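Local atomic coordinates of stringent starvation protein B (Caulobacter vibrioides, PDB entry 2QAS), a protein that probably acts as an adaptor that delivers ssrA-tagged proteins to the ClpX unfoldase for degradation, as other members of the SspB family do. Residues L103-Y107 with A108-R112; S59-Q62 with D63-S66. All blocks are in the same frame, centred on the assembly; numbering follows the deposited sequence.

Contact 1: L103-Y107 with A108-R112; sequences LSVPY and AALTR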
loop_
_atom_site.group_PDB
_atom_site.type_symbol
_atom_site.label_atom_id
_atom_site.label_comp_id
_atom_site.label_asym_id
_atom_site.label_seq_id
_atom_site.Cartn_x
_atom_site.Cartn_y
_atom_site.Cartn_z
ATOM N N LEU A 103 6.198 21.120 -12.432
ATOM C CA LEU A 103 6.976 19.948 -12.060
ATOM C C LEU A 103 6.165 18.684 -12.218
ATOM O O LEU A 103 4.955 18.669 -11.973
ATOM C CB LEU A 103 7.402 20.022 -10.600
ATOM C CG LEU A 103 8.513 20.964 -10.177
ATOM C CD1 LEU A 103 8.667 20.853 -8.669
ATOM C CD2 LEU A 103 9.815 20.594 -10.880
ATOM N N SER A 104 6.852 17.621 -12.612
ATOM C CA SER A 104 6.242 16.313 -12.754
ATOM C C SER A 104 7.102 15.372 -11.945
ATOM O O SER A 104 8.312 15.301 -12.149
ATOM C CB SER A 104 6.204 15.875 -14.211
ATOM O OG SER A 104 5.018 16.353 -14.810
ATOM N N VAL A 105 6.479 14.663 -11.015
ATOM C CA VAL A 105 7.220 13.743 -10.168
ATOM C C VAL A 105 6.563 12.374 -10.101
ATOM O O VAL A 105 5.368 12.262 -9.820
ATOM C CB VAL A 105 7.343 14.310 -8.737
ATOM C CG1 VAL A 105 8.131 13.351 -7.859
ATOM C CG2 VAL A 105 8.006 15.679 -8.786
ATOM N N PRO A 106 7.331 11.308 -10.385
ATOM C CA PRO A 106 6.734 9.971 -10.324
ATOM C C PRO A 106 6.667 9.574 -8.859
ATOM O O PRO A 106 7.474 10.037 -8.049
ATOM C CB PRO A 106 7.730 9.104 -11.105
ATOM C CG PRO A 106 8.446 10.077 -11.987
ATOM C CD PRO A 106 8.635 11.258 -11.068
ATOM N N TYR A 107 5.706 8.735 -8.499
ATOM C CA TYR A 107 5.631 8.315 -7.113
ATOM C C TYR A 107 6.863 7.483 -6.778
ATOM O O TYR A 107 7.263 7.386 -5.620
ATOM C CB TYR A 107 4.343 7.540 -6.875
ATOM C CG TYR A 107 3.138 8.392 -7.178
ATOM C CD1 TYR A 107 2.338 8.133 -8.285
ATOM C CD2 TYR A 107 2.833 9.506 -6.390
ATOM C CE1 TYR A 107 1.262 8.962 -8.606
ATOM C CE2 TYR A 107 1.763 10.340 -6.701
ATOM C CZ TYR A 107 0.983 10.065 -7.811
ATOM O OH TYR A 107 -0.064 10.893 -8.143
ATOM N N ALA A 108 7.480 6.914 -7.808
ATOM C CA ALA A 108 8.677 6.104 -7.639
ATOM C C ALA A 108 9.862 6.960 -7.185
ATOM O O ALA A 108 10.771 6.476 -6.505
ATOM C CB ALA A 108 9.017 5.408 -8.945
ATOM N N ALA A 109 9.854 8.238 -7.553
ATOM C CA ALA A 109 10.950 9.123 -7.180
ATOM C C ALA A 109 10.884 9.559 -5.717
ATOM O O ALA A 109 11.879 10.002 -5.158
ATOM C CB ALA A 109 10.963 10.329 -8.089
ATOM N N LEU A 110 9.717 9.415 -5.096
ATOM C CA LEU A 110 9.537 9.815 -3.706
ATOM C C LEU A 110 10.466 9.136 -2.719
ATOM O O LEU A 110 10.778 7.954 -2.857
ATOM C CB LEU A 110 8.100 9.557 -3.268
ATOM C CG LEU A 110 7.131 10.719 -3.442
ATOM C CD1 LEU A 110 7.231 11.300 -4.840
ATOM C CD2 LEU A 110 5.736 10.208 -3.162
ATOM N N THR A 111 10.899 9.891 -1.713
ATOM C CA THR A 111 11.767 9.342 -0.687
ATOM C C THR A 111 11.250 9.718 0.697
ATOM O O THR A 111 11.638 9.121 1.697
ATOM C CB THR A 111 13.227 9.830 -0.837
ATOM O OG1 THR A 111 13.316 11.210 -0.485
ATOM C CG2 THR A 111 13.706 9.655 -2.267
ATOM N N ARG A 112 10.363 10.701 0.770
ATOM C CA ARG A 112 9.838 11.080 2.070
ATOM C C ARG A 112 8.495 11.789 1.967
ATOM O O ARG A 112 8.235 12.503 1.000
ATOM C CB ARG A 112 10.841 11.972 2.803
ATOM C CG ARG A 112 10.587 12.051 4.296
ATOM C CD ARG A 112 10.915 13.421 4.856
ATOM N NE ARG A 112 10.611 13.502 6.284
ATOM C CZ ARG A 112 10.466 14.642 6.957
ATOM N NH1 ARG A 112 10.596 15.808 6.329
ATOM N NH2 ARG A 112 10.187 14.618 8.259
#
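Leu110 reaches back over the turn onto Val105, Pro106 and Tyr107. Leu110 CB sits 3.3 Å from Tyr107 O, and Leu110 CG is still 4.0 Å from the same oxygen. There the branches part. Leu110 CD1 runs back along the chain to lie 3.5 Å from Pro106 O and 3.8 Å from Val105 CG1, the Leu110 and Val105 side chains crossing at about a right angle. Leu110 CD2 goes the other way, to the edge of the Tyr107 ring near its plane, 4.4 Å from Tyr107 CD2.

The backbone makes two overlapping i to i+3 turns that carry the chain from strand 99-106 of one antiparallel sheet into strand 110-115 of the other. Two hydrogen bonds tighten them: Ala109 N to Pro106 O at 3.0 Å, then Leu110 N to Tyr107 O at 3.2 Å.

Ala109 tucks its methyl against the proline ring, Ala109 CB to Pro106 CD 3.9 Å. Val105 has CG1 anti to its backbone N (chi1 -179°), which turns that methyl to the pair Ala109 CB and Leu110 CD1. The Tyr107 ring leaves the turn toward helix 16-35, touching Lys29 and Leu32, and its OH is hydrogen-bonded to Gly86 O.

Contact 2: S59-Q62 with D63-S66; sequences SGPQ and DLLS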
loop_
_atom_site.group_PDB
_atom_site.type_symbol
_atom_site.label_atom_id
_atom_site.label_comp_id
_atom_site.label_asym_id
_atom_site.label_seq_id
_atom_site.Cartn_x
_atom_site.Cartn_y
_atom_site.Cartn_z
ATOM N N SER A 59 10.458 15.842 -14.541
ATOM C CA SER A 59 10.741 16.940 -15.443
ATOM C C SER A 59 10.503 18.261 -14.727
ATOM O O SER A 59 9.676 18.350 -13.824
ATOM C CB SER A 59 9.850 16.832 -16.679
ATOM O OG SER A 59 8.502 16.645 -16.291
ATOM N N GLY A 60 11.239 19.284 -15.132
ATOM C CA GLY A 60 11.093 20.590 -14.519
ATOM C C GLY A 60 12.019 21.559 -15.214
ATOM O O GLY A 60 12.808 21.140 -16.058
ATOM N N PRO A 61 11.954 22.859 -14.897
ATOM C CA PRO A 61 12.863 23.779 -15.581
ATOM C C PRO A 61 14.295 23.304 -15.357
ATOM O O PRO A 61 14.667 22.924 -14.243
ATOM C CB PRO A 61 12.573 25.118 -14.904
ATOM C CG PRO A 61 11.142 24.982 -14.478
ATOM C CD PRO A 61 11.113 23.577 -13.926
ATOM N N GLN A 62 15.087 23.313 -16.424
ATOM C CA GLN A 62 16.477 22.874 -16.362
ATOM C C GLN A 62 17.246 23.625 -15.274
ATOM O O GLN A 62 18.038 23.035 -14.539
ATOM C CB GLN A 62 17.152 23.087 -17.725
ATOM C CG GLN A 62 18.197 22.029 -18.079
ATOM C CD GLN A 62 18.856 22.271 -19.433
ATOM O OE1 GLN A 62 19.623 23.221 -19.601
ATOM N NE2 GLN A 62 18.557 21.410 -20.404
ATOM N N ASP A 63 17.003 24.927 -15.178
ATOM C CA ASP A 63 17.670 25.769 -14.189
ATOM C C ASP A 63 17.390 25.276 -12.776
ATOM O O ASP A 63 18.307 25.074 -11.982
ATOM C CB ASP A 63 17.196 27.219 -14.323
ATOM C CG ASP A 63 15.678 27.353 -14.214
ATOM O OD1 ASP A 63 14.971 26.923 -15.158
ATOM O OD2 ASP A 63 15.193 27.881 -13.181
ATOM N N LEU A 64 16.112 25.087 -12.473
ATOM C CA LEU A 64 15.680 24.626 -11.161
ATOM C C LEU A 64 16.277 23.272 -10.785
ATOM O O LEU A 64 16.855 23.121 -9.711
ATOM C CB LEU A 64 14.152 24.546 -11.127
ATOM C CG LEU A 64 13.505 23.988 -9.861
ATOM C CD1 LEU A 64 13.938 24.806 -8.658
ATOM C CD2 LEU A 64 11.994 24.008 -10.021
ATOM N N LEU A 65 16.134 22.293 -11.672
ATOM C CA LEU A 65 16.658 20.951 -11.432
ATOM C C LEU A 65 18.155 20.958 -11.127
ATOM O O LEU A 65 18.628 20.181 -10.300
ATOM C CB LEU A 65 16.395 20.053 -12.642
ATOM C CG LEU A 65 14.941 19.768 -13.022
ATOM C CD1 LEU A 65 14.900 18.838 -14.231
ATOM C CD2 LEU A 65 14.221 19.144 -11.843
ATOM N N SER A 66 18.893 21.835 -11.802
ATOM C CA SER A 66 20.341 21.952 -11.614
ATOM C C SER A 66 20.701 22.454 -10.216
ATOM O O SER A 66 21.769 22.144 -9.684
ATOM C CB SER A 66 20.925 22.907 -12.655
ATOM O OG SER A 66 20.583 22.493 -13.966
#
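Pro61 O receives the N-H of Leu65 over 3.0 Å, the i to i+4 bond that opens the first turn of helix 62-67. Pro61 holds the N-cap position, with the extended Ser59-Gly60 stretch leading into it. The Pro61 ring lies beside Leu64, Pro61 CD 4.0 Å from Leu64 CD2, with the two side chains pointing the same way. Leu64 is the buried member of the turn.

Leu65 comes back over the incoming chain. With CG anti to its carbonyl carbon (chi1 -63°), Leu65 brings CG to 3.4 Å from Pro61 O and CD1 to 3.6 Å from Gly60 O, spreading an apolar branch along the backbone of the lead-in. Asp63 turns its carboxylate back toward the start of the helix, where OD1 lies beside Pro61 CB; its OD2 makes a long, weak ion pair with Lys101.

Gln62 sends its own side chain outward, while its carbonyl oxygen takes two bonds from one residue. Ser66 N is the regular helical donor at 3.1 Å; Ser66 OG, its hydroxyl turned back along the helix, donates at 2.7 Å to Gln62 O from the opposite face of the carbonyl plane.

How the contacts relate
Contact 2 comes first along the chain, and contact 1 follows it, their centres about 14 Å apart. They meet along strand 99-106. Ser104 N probably donates a hydrogen bond to Ser59 O at 3.2 Å, so the lead-in to helix 62-67 runs beside strand 99-106, whose last residues belong to contact 1. Leu103 ties the two together through its side chain: Leu103 CD2 packs 3.9 Å from Gly60 CA and 4.1 Å from Leu64 CD2. Contact 1 lies close to the middle of the fold, about 5 Å from the chain centre; contact 2 is a surface turn about 16 Å from that centre.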